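Local coordinates for protein ORF10 (PDB 6RIW) that forms the ketosynthase-chain length factor didomain of a polyunsaturated fatty acid synthase and probably carries its 3-oxoacyl-ACP synthase activity, at residues 133-145 against 508-520. Sequence-based numbering, arbitrary orientation.
Sequences FMPLYHQVVDNAL and GMESNANVMQSLQ
Asn143 OD1 takes two amide hydrogen bonds, from Asn512 ND2 and Asn514 ND2, each 3.0 Å long. The two donors reach it from opposite faces of the Asn143 amide plane. The amide planes of Asn512 and Asn143 are nearly parallel, 21° apart, whereas the amide of Asn514 is turned steeply, by 76°. A water also donates to Asn143 OD1 and accepts from Asn514 N. Asn143 ND2 donates to Gln139 OE1 one turn earlier, at 3.0 Å, which helps fix the rotation of its amide. The buried Asn512 is used at both ends: its OD1 accepts from Val515 N at 2.9 Å, on a lone pair, and caps helix 513-519.

Apolar packing lies beside this polar cluster. Val140 CG2 meets Met509 CG at 3.8 Å, and Leu136 CD2 meets Val515 CG1 at 3.9 Å. The Met509 chain bends at its last torsion, and its CE sits at the edge of the Tyr137 ring, near its plane, 3.9 Å from Tyr137 CD1. Met509 SD lies beside the same ring edge, 5.3 Å from the Tyr137 ring centroid, a Met-aromatic contact. The Tyr137 hydroxyl is hydrogen-bonded to Glu700.

Helix 133-145 and helix 513-519 run roughly antiparallel, at 149°. The contact as a whole joins the two ketosynthase-family halves of the didomain, with an asparagine N-cap held across the interface.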
# COMPACT_ATOMS: atom_id res chain seq x y z
N PHE A 133 5.74 -17.51 4.19
CA PHE A 133 4.76 -18.15 3.31
C PHE A 133 5.35 -19.17 2.35
O PHE A 133 4.68 -20.13 1.99
CB PHE A 133 3.99 -17.07 2.53
CG PHE A 133 3.30 -16.10 3.44
CD1 PHE A 133 2.27 -16.55 4.27
CD2 PHE A 133 3.73 -14.78 3.53
CE1 PHE A 133 1.65 -15.67 5.16
CE2 PHE A 133 3.12 -13.89 4.39
CZ PHE A 133 2.09 -14.32 5.21
N MET A 134 6.60 -18.98 1.92
CA MET A 134 7.20 -19.93 0.98
C MET A 134 7.08 -21.39 1.43
O MET A 134 6.86 -22.25 0.56
CB MET A 134 8.68 -19.59 0.76
CG MET A 134 8.99 -18.36 -0.05
SD MET A 134 7.96 -18.10 -1.53
CE MET A 134 8.08 -16.32 -1.66
N PRO A 135 7.25 -21.74 2.71
CA PRO A 135 7.19 -23.17 3.06
C PRO A 135 5.83 -23.80 2.79
O PRO A 135 5.78 -25.01 2.61
CB PRO A 135 7.52 -23.17 4.56
CG PRO A 135 8.29 -21.94 4.79
CD PRO A 135 7.65 -20.92 3.87
N LEU A 136 4.74 -23.02 2.76
CA LEU A 136 3.45 -23.58 2.36
C LEU A 136 3.55 -24.21 0.98
O LEU A 136 3.24 -25.40 0.80
CB LEU A 136 2.38 -22.49 2.33
CG LEU A 136 2.01 -21.80 3.65
CD1 LEU A 136 1.22 -20.50 3.38
CD2 LEU A 136 1.19 -22.78 4.48
N TYR A 137 3.95 -23.43 -0.02
CA TYR A 137 3.96 -23.94 -1.39
C TYR A 137 5.02 -25.01 -1.57
O TYR A 137 4.82 -25.99 -2.30
CB TYR A 137 4.21 -22.82 -2.40
CG TYR A 137 3.67 -21.49 -1.96
CD1 TYR A 137 2.31 -21.36 -1.63
CD2 TYR A 137 4.50 -20.36 -1.89
CE1 TYR A 137 1.80 -20.15 -1.20
CE2 TYR A 137 4.00 -19.13 -1.48
CZ TYR A 137 2.65 -19.03 -1.15
OH TYR A 137 2.14 -17.83 -0.72
N HIS A 138 6.18 -24.82 -0.93
CA HIS A 138 7.32 -25.68 -1.24
C HIS A 138 7.23 -27.02 -0.52
O HIS A 138 7.73 -28.02 -1.04
CB HIS A 138 8.62 -24.92 -0.95
CG HIS A 138 8.82 -23.75 -1.88
ND1 HIS A 138 9.57 -22.64 -1.55
CD2 HIS A 138 8.34 -23.53 -3.12
CE1 HIS A 138 9.55 -21.79 -2.56
NE2 HIS A 138 8.81 -22.30 -3.53
N GLN A 139 6.55 -27.09 0.63
CA GLN A 139 6.27 -28.40 1.19
C GLN A 139 5.39 -29.21 0.25
O GLN A 139 5.59 -30.41 0.07
CB GLN A 139 5.60 -28.28 2.57
CG GLN A 139 5.36 -29.67 3.25
CD GLN A 139 6.66 -30.34 3.71
OE1 GLN A 139 6.81 -31.57 3.67
NE2 GLN A 139 7.61 -29.52 4.14
N VAL A 140 4.38 -28.56 -0.34
CA VAL A 140 3.49 -29.28 -1.24
C VAL A 140 4.26 -29.71 -2.49
O VAL A 140 4.13 -30.86 -2.93
CB VAL A 140 2.26 -28.43 -1.60
CG1 VAL A 140 1.34 -29.19 -2.57
CG2 VAL A 140 1.49 -28.06 -0.34
N VAL A 141 5.10 -28.83 -3.05
CA VAL A 141 5.93 -29.22 -4.19
C VAL A 141 6.84 -30.38 -3.81
O VAL A 141 6.95 -31.37 -4.55
CB VAL A 141 6.76 -28.03 -4.72
CG1 VAL A 141 7.81 -28.51 -5.77
CG2 VAL A 141 5.87 -26.95 -5.34
N ASP A 142 7.51 -30.27 -2.66
CA ASP A 142 8.37 -31.35 -2.19
C ASP A 142 7.64 -32.69 -2.15
O ASP A 142 8.14 -33.71 -2.65
CB ASP A 142 8.92 -31.03 -0.79
CG ASP A 142 9.65 -32.21 -0.16
OD1 ASP A 142 8.99 -33.11 0.41
OD2 ASP A 142 10.91 -32.24 -0.22
N ASN A 143 6.46 -32.72 -1.51
CA ASN A 143 5.76 -33.98 -1.34
C ASN A 143 5.27 -34.54 -2.67
O ASN A 143 5.24 -35.76 -2.86
CB ASN A 143 4.60 -33.83 -0.38
CG ASN A 143 5.03 -33.43 1.02
OD1 ASN A 143 4.18 -33.20 1.88
ND2 ASN A 143 6.34 -33.33 1.25
N ALA A 144 4.85 -33.67 -3.60
CA ALA A 144 4.45 -34.14 -4.92
C ALA A 144 5.63 -34.78 -5.65
O ALA A 144 5.47 -35.82 -6.30
CB ALA A 144 3.89 -32.98 -5.75
N LEU A 145 6.81 -34.16 -5.57
CA LEU A 145 7.98 -34.72 -6.24
C LEU A 145 8.45 -36.02 -5.59
O LEU A 145 8.97 -36.90 -6.29
CB LEU A 145 9.11 -33.68 -6.26
CG LEU A 145 8.86 -32.53 -7.25
CD1 LEU A 145 9.90 -31.40 -7.16
CD2 LEU A 145 8.73 -33.01 -8.69
N GLY A 508 -5.59 -26.61 -3.23
CA GLY A 508 -5.53 -27.97 -2.73
C GLY A 508 -4.59 -28.18 -1.56
O GLY A 508 -4.45 -29.31 -1.11
N MET A 509 -3.97 -27.11 -1.04
CA MET A 509 -3.00 -27.27 0.03
C MET A 509 -3.60 -27.79 1.34
O MET A 509 -2.85 -28.29 2.18
CB MET A 509 -2.28 -25.93 0.27
CG MET A 509 -1.32 -25.57 -0.89
SD MET A 509 -0.37 -24.05 -0.55
CE MET A 509 -1.24 -22.88 -1.58
N GLU A 510 -4.92 -27.69 1.54
CA GLU A 510 -5.51 -28.29 2.74
C GLU A 510 -5.43 -29.81 2.75
O GLU A 510 -5.66 -30.43 3.80
CB GLU A 510 -6.99 -27.86 2.88
CG GLU A 510 -7.95 -28.68 2.04
CD GLU A 510 -8.11 -28.16 0.61
OE1 GLU A 510 -7.30 -27.33 0.13
OE2 GLU A 510 -9.08 -28.60 -0.05
N SER A 511 -5.10 -30.42 1.61
CA SER A 511 -4.94 -31.87 1.53
C SER A 511 -3.55 -32.33 1.93
O SER A 511 -3.31 -33.54 2.03
CB SER A 511 -5.25 -32.37 0.11
OG SER A 511 -4.13 -32.19 -0.74
N ASN A 512 -2.63 -31.41 2.16
CA ASN A 512 -1.27 -31.78 2.50
C ASN A 512 -1.18 -31.94 4.02
O ASN A 512 -1.31 -30.97 4.77
CB ASN A 512 -0.28 -30.75 1.98
CG ASN A 512 1.14 -31.21 2.15
OD1 ASN A 512 1.69 -31.12 3.24
ND2 ASN A 512 1.73 -31.75 1.08
N ALA A 513 -0.92 -33.17 4.47
CA ALA A 513 -0.91 -33.44 5.90
C ALA A 513 0.22 -32.72 6.60
O ALA A 513 0.06 -32.33 7.76
CB ALA A 513 -0.81 -34.96 6.13
N ASN A 514 1.37 -32.55 5.94
CA ASN A 514 2.49 -31.87 6.59
C ASN A 514 2.20 -30.38 6.78
O ASN A 514 2.47 -29.82 7.85
CB ASN A 514 3.76 -32.06 5.77
CG ASN A 514 4.29 -33.50 5.82
OD1 ASN A 514 4.27 -34.13 6.86
ND2 ASN A 514 4.73 -34.02 4.67
N VAL A 515 1.65 -29.72 5.77
CA VAL A 515 1.24 -28.32 5.92
C VAL A 515 0.22 -28.18 7.05
O VAL A 515 0.34 -27.32 7.93
CB VAL A 515 0.69 -27.78 4.59
CG1 VAL A 515 -0.10 -26.46 4.82
CG2 VAL A 515 1.85 -27.58 3.60
N MET A 516 -0.82 -29.02 7.04
CA MET A 516 -1.87 -28.86 8.04
C MET A 516 -1.36 -29.18 9.44
O MET A 516 -1.76 -28.52 10.41
CB MET A 516 -3.08 -29.72 7.68
CG MET A 516 -3.70 -29.28 6.34
SD MET A 516 -4.40 -27.61 6.38
CE MET A 516 -5.94 -28.03 7.20
N GLN A 517 -0.44 -30.15 9.56
CA GLN A 517 0.18 -30.41 10.86
C GLN A 517 0.98 -29.20 11.34
O GLN A 517 0.93 -28.86 12.53
CB GLN A 517 1.09 -31.63 10.76
CG GLN A 517 1.63 -32.11 12.07
CD GLN A 517 2.65 -33.23 11.88
OE1 GLN A 517 3.35 -33.61 12.82
NE2 GLN A 517 2.73 -33.76 10.66
N SER A 518 1.73 -28.55 10.44
CA SER A 518 2.50 -27.37 10.83
C SER A 518 1.60 -26.23 11.28
O SER A 518 1.91 -25.51 12.23
CB SER A 518 3.40 -26.90 9.68
OG SER A 518 4.33 -27.91 9.34
N LEU A 519 0.45 -26.07 10.60
CA LEU A 519 -0.52 -25.04 10.95
C LEU A 519 -1.38 -25.42 12.15
O LEU A 519 -2.17 -24.58 12.60
CB LEU A 519 -1.41 -24.74 9.73
CG LEU A 519 -0.68 -24.17 8.50
CD1 LEU A 519 -1.69 -23.98 7.34
CD2 LEU A 519 -0.06 -22.83 8.88
N GLN A 520 -1.25 -26.64 12.66
CA GLN A 520 -2.07 -27.13 13.79
C GLN A 520 -3.56 -27.04 13.47
O GLN A 520 -4.39 -26.71 14.33
CB GLN A 520 -1.72 -26.38 15.07
CG GLN A 520 -0.24 -26.52 15.37
CD GLN A 520 0.17 -25.85 16.66
OE1 GLN A 520 -0.58 -25.04 17.22
NE2 GLN A 520 1.36 -26.18 17.13
O HOH W 1 2.16 -34.34 3.55